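Local coordinates for protein racemase (Pseudovibrio sp. JE062, PDB 3MKC) that belongs to the mandelate racemase/muconate lactonizing enzyme family of the enolase superfamily, with a C-terminal barrel-type domain, at residues 219-230 against 251-260. Numbering follows the deposited sequence.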
ATOM      1  N   TRP A 219     -24.929   8.255   0.236  1.00 15.39           N
ATOM      2  CA  TRP A 219     -24.878   7.003  -0.515  1.00 14.48           C
ATOM      3  C   TRP A 219     -25.859   6.926  -1.671  1.00 15.07           C
ATOM      4  O   TRP A 219     -25.581   6.285  -2.688  1.00 14.57           O
ATOM      5  CB  TRP A 219     -25.119   5.797   0.401  1.00 14.20           C
ATOM      6  CG  TRP A 219     -26.535   5.652   0.855  1.00 14.35           C
ATOM      7  CD1 TRP A 219     -27.083   6.148   2.003  1.00 16.16           C
ATOM      8  CD2 TRP A 219     -27.590   4.955   0.176  1.00 15.96           C
ATOM      9  NE1 TRP A 219     -28.411   5.801   2.083  1.00 15.85           N
ATOM     10  CE2 TRP A 219     -28.748   5.070   0.975  1.00 15.89           C
ATOM     11  CE3 TRP A 219     -27.666   4.244  -1.029  1.00 15.21           C
ATOM     12  CZ2 TRP A 219     -29.976   4.498   0.606  1.00 16.71           C
ATOM     13  CZ3 TRP A 219     -28.889   3.673  -1.399  1.00 17.83           C
ATOM     14  CH2 TRP A 219     -30.025   3.807  -0.579  1.00 17.30           C
ATOM     15  N   TYR A 220     -27.013   7.569  -1.514  1.00 14.62           N
ATOM     16  CA  TYR A 220     -28.037   7.539  -2.555  1.00 14.73           C
ATOM     17  C   TYR A 220     -27.529   8.215  -3.830  1.00 15.63           C
ATOM     18  O   TYR A 220     -27.675   7.686  -4.933  1.00 16.92           O
ATOM     19  CB  TYR A 220     -29.305   8.232  -2.047  1.00 13.40           C
ATOM     20  CG  TYR A 220     -30.483   8.114  -2.982  1.00 14.63           C
ATOM     21  CD1 TYR A 220     -31.346   7.021  -2.920  1.00 14.96           C
ATOM     22  CD2 TYR A 220     -30.726   9.094  -3.937  1.00 13.66           C
ATOM     23  CE1 TYR A 220     -32.431   6.911  -3.795  1.00 14.73           C
ATOM     24  CE2 TYR A 220     -31.798   8.994  -4.810  1.00 15.32           C
ATOM     25  CZ  TYR A 220     -32.645   7.903  -4.734  1.00 14.73           C
ATOM     26  OH  TYR A 220     -33.697   7.813  -5.609  1.00 13.94           O
ATOM     27  N   GLU A 221     -26.934   9.390  -3.678  1.00 17.19           N
ATOM     28  CA  GLU A 221     -26.401  10.114  -4.831  1.00 18.06           C
ATOM     29  C   GLU A 221     -25.299   9.287  -5.507  1.00 17.23           C
ATOM     30  O   GLU A 221     -25.211   9.224  -6.739  1.00 14.89           O
ATOM     31  CB  GLU A 221     -25.861  11.474  -4.375  1.00 22.00           C
ATOM     32  CG  GLU A 221     -25.248  12.322  -5.469  1.00 28.05           C
ATOM     33  CD  GLU A 221     -24.835  13.705  -4.968  1.00 32.30           C
ATOM     34  OE1 GLU A 221     -24.089  13.789  -3.967  1.00 33.69           O
ATOM     35  OE2 GLU A 221     -25.255  14.711  -5.577  1.00 37.07           O
ATOM     36  N   VAL A 222     -24.464   8.636  -4.706  1.00 15.93           N
ATOM     37  CA  VAL A 222     -23.394   7.818  -5.262  1.00 16.11           C
ATOM     38  C   VAL A 222     -23.971   6.624  -6.021  1.00 16.12           C
ATOM     39  O   VAL A 222     -23.515   6.302  -7.115  1.00 15.76           O
ATOM     40  CB  VAL A 222     -22.443   7.310  -4.155  1.00 16.93           C
ATOM     41  CG1 VAL A 222     -21.361   6.426  -4.756  1.00 19.24           C
ATOM     42  CG2 VAL A 222     -21.810   8.493  -3.440  1.00 18.37           C
ATOM     43  N   ALA A 223     -24.989   5.981  -5.450  1.00 15.09           N
ATOM     44  CA  ALA A 223     -25.599   4.821  -6.104  1.00 15.30           C
ATOM     45  C   ALA A 223     -26.142   5.212  -7.475  1.00 15.71           C
ATOM     46  O   ALA A 223     -25.987   4.462  -8.440  1.00 16.75           O
ATOM     47  CB  ALA A 223     -26.717   4.247  -5.237  1.00 14.10           C
ATOM     48  N   ARG A 224     -26.774   6.380  -7.566  1.00 17.13           N
ATOM     49  CA  ARG A 224     -27.309   6.835  -8.853  1.00 17.66           C
ATOM     50  C   ARG A 224     -26.185   6.961  -9.863  1.00 16.80           C
ATOM     51  O   ARG A 224     -26.297   6.505 -10.999  1.00 17.16           O
ATOM     52  CB  ARG A 224     -28.008   8.190  -8.719  1.00 20.49           C
ATOM     53  CG  ARG A 224     -29.483   8.085  -8.441  1.00 24.90           C
ATOM     54  CD  ARG A 224     -30.184   9.429  -8.591  1.00 27.28           C
ATOM     55  NE  ARG A 224     -31.615   9.297  -8.335  1.00 28.04           N
ATOM     56  CZ  ARG A 224     -32.466  10.317  -8.303  1.00 28.57           C
ATOM     57  NH1 ARG A 224     -32.027  11.552  -8.513  1.00 27.25           N
ATOM     58  NH2 ARG A 224     -33.752  10.098  -8.049  1.00 26.98           N
ATOM     59  N   LEU A 225     -25.095   7.588  -9.441  1.00 17.44           N
ATOM     60  CA  LEU A 225     -23.949   7.766 -10.320  1.00 16.80           C
ATOM     61  C   LEU A 225     -23.380   6.424 -10.764  1.00 17.61           C
ATOM     62  O   LEU A 225     -23.218   6.178 -11.955  1.00 17.26           O
ATOM     63  CB  LEU A 225     -22.863   8.579  -9.615  1.00 17.72           C
ATOM     64  CG  LEU A 225     -21.479   8.631 -10.269  1.00 17.31           C
ATOM     65  CD1 LEU A 225     -21.579   9.202 -11.677  1.00 17.88           C
ATOM     66  CD2 LEU A 225     -20.553   9.473  -9.413  1.00 15.39           C
ATOM     67  N   LEU A 226     -23.085   5.549  -9.808  1.00 16.73           N
ATOM     68  CA  LEU A 226     -22.519   4.252 -10.156  1.00 15.72           C
ATOM     69  C   LEU A 226     -23.462   3.409 -11.003  1.00 15.52           C
ATOM     70  O   LEU A 226     -23.026   2.689 -11.900  1.00 15.96           O
ATOM     71  CB  LEU A 226     -22.112   3.493  -8.890  1.00 15.28           C
ATOM     72  CG  LEU A 226     -21.012   4.165  -8.059  1.00 14.51           C
ATOM     73  CD1 LEU A 226     -20.636   3.250  -6.900  1.00 15.16           C
ATOM     74  CD2 LEU A 226     -19.780   4.440  -8.931  1.00 14.12           C
ATOM     75  N   ASN A 227     -24.759   3.498 -10.737  1.00 16.19           N
ATOM     76  CA  ASN A 227     -25.706   2.725 -11.520  1.00 17.74           C
ATOM     77  C   ASN A 227     -25.782   3.202 -12.966  1.00 18.94           C
ATOM     78  O   ASN A 227     -25.987   2.399 -13.872  1.00 21.81           O
ATOM     79  CB  ASN A 227     -27.097   2.758 -10.877  1.00 16.06           C
ATOM     80  CG  ASN A 227     -27.186   1.868  -9.655  1.00 17.81           C
ATOM     81  OD1 ASN A 227     -26.461   0.881  -9.550  1.00 19.16           O
ATOM     82  ND2 ASN A 227     -28.085   2.199  -8.733  1.00 17.24           N
ATOM     83  N   SER A 228     -25.584   4.494 -13.191  1.00 20.26           N
ATOM     84  CA  SER A 228     -25.666   5.038 -14.549  1.00 21.31           C
ATOM     85  C   SER A 228     -24.451   4.741 -15.425  1.00 22.95           C
ATOM     86  O   SER A 228     -24.501   4.926 -16.642  1.00 22.30           O
ATOM     87  CB  SER A 228     -25.896   6.552 -14.500  1.00 21.34           C
ATOM     88  OG  SER A 228     -24.726   7.236 -14.092  1.00 21.70           O
ATOM     89  N   ILE A 229     -23.357   4.289 -14.818  1.00 21.92           N
ATOM     90  CA  ILE A 229     -22.159   3.982 -15.596  1.00 23.47           C
ATOM     91  C   ILE A 229     -21.808   2.502 -15.539  1.00 22.99           C
ATOM     92  O   ILE A 229     -20.652   2.115 -15.697  1.00 23.30           O
ATOM     93  CB  ILE A 229     -20.947   4.808 -15.123  1.00 22.24           C
ATOM     94  CG1 ILE A 229     -20.638   4.501 -13.655  1.00 22.65           C
ATOM     95  CG2 ILE A 229     -21.228   6.296 -15.328  1.00 21.30           C
ATOM     96  CD1 ILE A 229     -19.417   5.230 -13.139  1.00 21.31           C
ATOM     97  N   GLU A 230     -22.826   1.680 -15.320  1.00 23.96           N
ATOM     98  CA  GLU A 230     -22.648   0.243 -15.252  1.00 24.90           C
ATOM     99  C   GLU A 230     -22.071  -0.268 -16.577  1.00 25.26           C
ATOM    100  O   GLU A 230     -21.247  -1.182 -16.596  1.00 25.49           O
ATOM    101  CB  GLU A 230     -23.999  -0.423 -14.960  1.00 28.04           C
ATOM    102  CG  GLU A 230     -23.902  -1.865 -14.494  1.00 30.71           C
ATOM    103  CD  GLU A 230     -25.241  -2.444 -14.071  1.00 31.22           C
ATOM    104  OE1 GLU A 230     -25.803  -1.983 -13.053  1.00 31.62           O
ATOM    105  OE2 GLU A 230     -25.729  -3.367 -14.757  1.00 31.80           O
ATOM    106  N   LYS A 251     -24.668   0.291   1.968  1.00 12.21           N
ATOM    107  CA  LYS A 251     -25.796   0.722   1.150  1.00 14.81           C
ATOM    108  C   LYS A 251     -25.418   0.661  -0.318  1.00 14.52           C
ATOM    109  O   LYS A 251     -26.185   0.164  -1.146  1.00 16.81           O
ATOM    110  CB  LYS A 251     -26.210   2.150   1.509  1.00 16.71           C
ATOM    111  CG  LYS A 251     -26.978   2.279   2.811  1.00 20.47           C
ATOM    112  CD  LYS A 251     -28.357   1.657   2.694  1.00 25.37           C
ATOM    113  CE  LYS A 251     -29.264   2.085   3.835  1.00 28.35           C
ATOM    114  NZ  LYS A 251     -28.813   1.540   5.145  1.00 30.43           N
ATOM    115  N   LEU A 252     -24.234   1.176  -0.645  1.00 15.86           N
ATOM    116  CA  LEU A 252     -23.767   1.158  -2.029  1.00 15.12           C
ATOM    117  C   LEU A 252     -23.673  -0.275  -2.516  1.00 14.83           C
ATOM    118  O   LEU A 252     -24.029  -0.581  -3.652  1.00 15.73           O
ATOM    119  CB  LEU A 252     -22.393   1.820  -2.152  1.00 16.56           C
ATOM    120  CG  LEU A 252     -22.320   3.328  -1.925  1.00 21.00           C
ATOM    121  CD1 LEU A 252     -20.887   3.808  -2.143  1.00 19.98           C
ATOM    122  CD2 LEU A 252     -23.267   4.035  -2.889  1.00 22.46           C
ATOM    123  N   VAL A 253     -23.181  -1.159  -1.657  1.00 14.37           N
ATOM    124  CA  VAL A 253     -23.062  -2.561  -2.038  1.00 14.67           C
ATOM    125  C   VAL A 253     -24.435  -3.161  -2.294  1.00 14.96           C
ATOM    126  O   VAL A 253     -24.647  -3.884  -3.266  1.00 17.46           O
ATOM    127  CB  VAL A 253     -22.358  -3.389  -0.941  1.00 14.24           C
ATOM    128  CG1 VAL A 253     -22.451  -4.894  -1.271  1.00 15.19           C
ATOM    129  CG2 VAL A 253     -20.907  -2.967  -0.847  1.00 12.77           C
ATOM    130  N   GLU A 254     -25.368  -2.850  -1.412  1.00 14.45           N
ATOM    131  CA  GLU A 254     -26.721  -3.373  -1.520  1.00 15.35           C
ATOM    132  C   GLU A 254     -27.517  -2.781  -2.671  1.00 15.01           C
ATOM    133  O   GLU A 254     -28.425  -3.420  -3.200  1.00 17.20           O
ATOM    134  CB  GLU A 254     -27.472  -3.102  -0.214  1.00 15.98           C
ATOM    135  CG  GLU A 254     -27.028  -3.978   0.936  1.00 19.44           C
ATOM    136  CD  GLU A 254     -27.308  -3.356   2.291  1.00 22.88           C
ATOM    137  OE1 GLU A 254     -28.157  -2.440   2.379  1.00 21.10           O
ATOM    138  OE2 GLU A 254     -26.677  -3.799   3.271  1.00 23.36           O
ATOM    139  N   ASN A 255     -27.168  -1.571  -3.080  1.00 15.00           N
ATOM    140  CA  ASN A 255     -27.945  -0.908  -4.121  1.00 15.30           C
ATOM    141  C   ASN A 255     -27.285  -0.624  -5.473  1.00 16.63           C
ATOM    142  O   ASN A 255     -27.850   0.090  -6.294  1.00 18.54           O
ATOM    143  CB  ASN A 255     -28.528   0.369  -3.517  1.00 14.21           C
ATOM    144  CG  ASN A 255     -29.460   0.074  -2.340  1.00 18.24           C
ATOM    145  OD1 ASN A 255     -30.597  -0.349  -2.534  1.00 19.00           O
ATOM    146  ND2 ASN A 255     -28.969   0.267  -1.115  1.00 15.62           N
ATOM    147  N   THR A 256     -26.099  -1.181  -5.704  1.00 15.69           N
ATOM    148  CA  THR A 256     -25.411  -0.998  -6.977  1.00 14.73           C
ATOM    149  C   THR A 256     -24.733  -2.318  -7.326  1.00 14.98           C
ATOM    150  O   THR A 256     -24.676  -3.224  -6.494  1.00 14.80           O
ATOM    151  CB  THR A 256     -24.309   0.088  -6.904  1.00 15.93           C
ATOM    152  OG1 THR A 256     -23.177  -0.437  -6.203  1.00 16.24           O
ATOM    153  CG2 THR A 256     -24.812   1.331  -6.182  1.00 16.09           C
ATOM    154  N   ARG A 257     -24.218  -2.424  -8.548  1.00 15.17           N
ATOM    155  CA  ARG A 257     -23.523  -3.633  -8.978  1.00 14.84           C
ATOM    156  C   ARG A 257     -22.025  -3.366  -9.174  1.00 13.89           C
ATOM    157  O   ARG A 257     -21.323  -4.137  -9.826  1.00 15.99           O
ATOM    158  CB  ARG A 257     -24.141  -4.169 -10.273  1.00 18.94           C
ATOM    159  CG  ARG A 257     -25.639  -4.429 -10.153  1.00 23.94           C
ATOM    160  CD  ARG A 257     -26.173  -5.279 -11.299  1.00 29.78           C
ATOM    161  NE  ARG A 257     -27.630  -5.349 -11.267  1.00 32.96           N
ATOM    162  CZ  ARG A 257     -28.367  -6.143 -12.039  1.00 36.03           C
ATOM    163  NH1 ARG A 257     -27.785  -6.955 -12.914  1.00 35.49           N
ATOM    164  NH2 ARG A 257     -29.691  -6.110 -11.946  1.00 36.73           N
ATOM    165  N   SER A 258     -21.545  -2.265  -8.608  1.00 13.28           N
ATOM    166  CA  SER A 258     -20.134  -1.906  -8.710  1.00 13.63           C
ATOM    167  C   SER A 258     -19.360  -2.561  -7.580  1.00 11.95           C
ATOM    168  O   SER A 258     -19.949  -2.961  -6.572  1.00 12.60           O
ATOM    169  CB  SER A 258     -19.939  -0.385  -8.568  1.00 15.68           C
ATOM    170  OG  SER A 258     -20.296   0.323  -9.739  1.00 19.14           O
ATOM    171  N   ARG A 259     -18.047  -2.685  -7.751  1.00 12.94           N
ATOM    172  CA  ARG A 259     -17.220  -3.202  -6.667  1.00 12.13           C
ATOM    173  C   ARG A 259     -17.010  -1.974  -5.791  1.00 12.99           C
ATOM    174  O   ARG A 259     -16.676  -0.898  -6.293  1.00 13.21           O
ATOM    175  CB  ARG A 259     -15.853  -3.681  -7.156  1.00 11.43           C
ATOM    176  CG  ARG A 259     -15.807  -5.069  -7.776  1.00 12.01           C
ATOM    177  CD  ARG A 259     -14.361  -5.572  -7.716  1.00 10.35           C
ATOM    178  NE  ARG A 259     -14.165  -6.879  -8.327  1.00 12.77           N
ATOM    179  CZ  ARG A 259     -14.095  -7.095  -9.634  1.00 11.51           C
ATOM    180  NH1 ARG A 259     -14.206  -6.089 -10.490  1.00 12.69           N
ATOM    181  NH2 ARG A 259     -13.889  -8.323 -10.089  1.00 14.25           N
ATOM    182  N   ILE A 260     -17.227  -2.118  -4.491  1.00 11.43           N
ATOM    183  CA  ILE A 260     -17.041  -1.000  -3.572  1.00 10.65           C
ATOM    184  C   ILE A 260     -15.801  -1.280  -2.739  1.00  8.70           C
ATOM    185  O   ILE A 260     -15.672  -2.354  -2.164  1.00 10.92           O
ATOM    186  CB  ILE A 260     -18.262  -0.848  -2.638  1.00  9.31           C
ATOM    187  CG1 ILE A 260     -19.533  -0.694  -3.476  1.00 10.53           C
ATOM    188  CG2 ILE A 260     -18.086   0.352  -1.724  1.00 10.80           C
ATOM    189  CD1 ILE A 260     -19.502   0.495  -4.418  1.00 12.90           C
TER
HETATM  190  O   HOH W   1     -22.268  -0.068 -11.352  1.00 30.62           O
HETATM  191  O   HOH W   2     -24.652  -0.700 -10.775  1.00 20.61           O
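The indole of Trp-219 is covered on one face by Lys-251 and on the opposite face by CB of Tyr-220. Lys-251 CG makes a CH-pi contact 3.7 Å from the centroid of the five-membered ring of Trp-219. Chi2 of Lys-251 is bent (-69°), which lays the aliphatic chain over the indole. Asn-255 ND2 comes obliquely to Trp-219 CZ3 and donates to Lys-251 O. The Asn-227 amide is turned so that ND2 donates to Asn-255 O, 3.2 Å away. The bond is nearly straight (163°) and lies in both the amide and carbonyl planes. On the other branch, Asn-227 OD1 takes a hydrogen bond from a water that also donates to Glu-230 OE1 and accepts from Arg-257 N. A second water joins Leu-226 O to Ser-258 OG.

Beneath these polar links, Leu-252 CD2 packs 3.6 Å from Val-222 CG1. Thr-256 CG2 presses on Ala-223 CB, also at 3.6 Å, while Thr-256 OG1 bonds back to Leu-252 O. Leu-226 CD1 meets Ile-260 CD1, and the Leu-226 side chain also touches Ala-237. Helix 219-228 and residues 251-255 of the next helix cross at -39°. Strand 236-238 lies between them in the chain, as in the beta/alpha barrel of enolase-superfamily C-terminal domains.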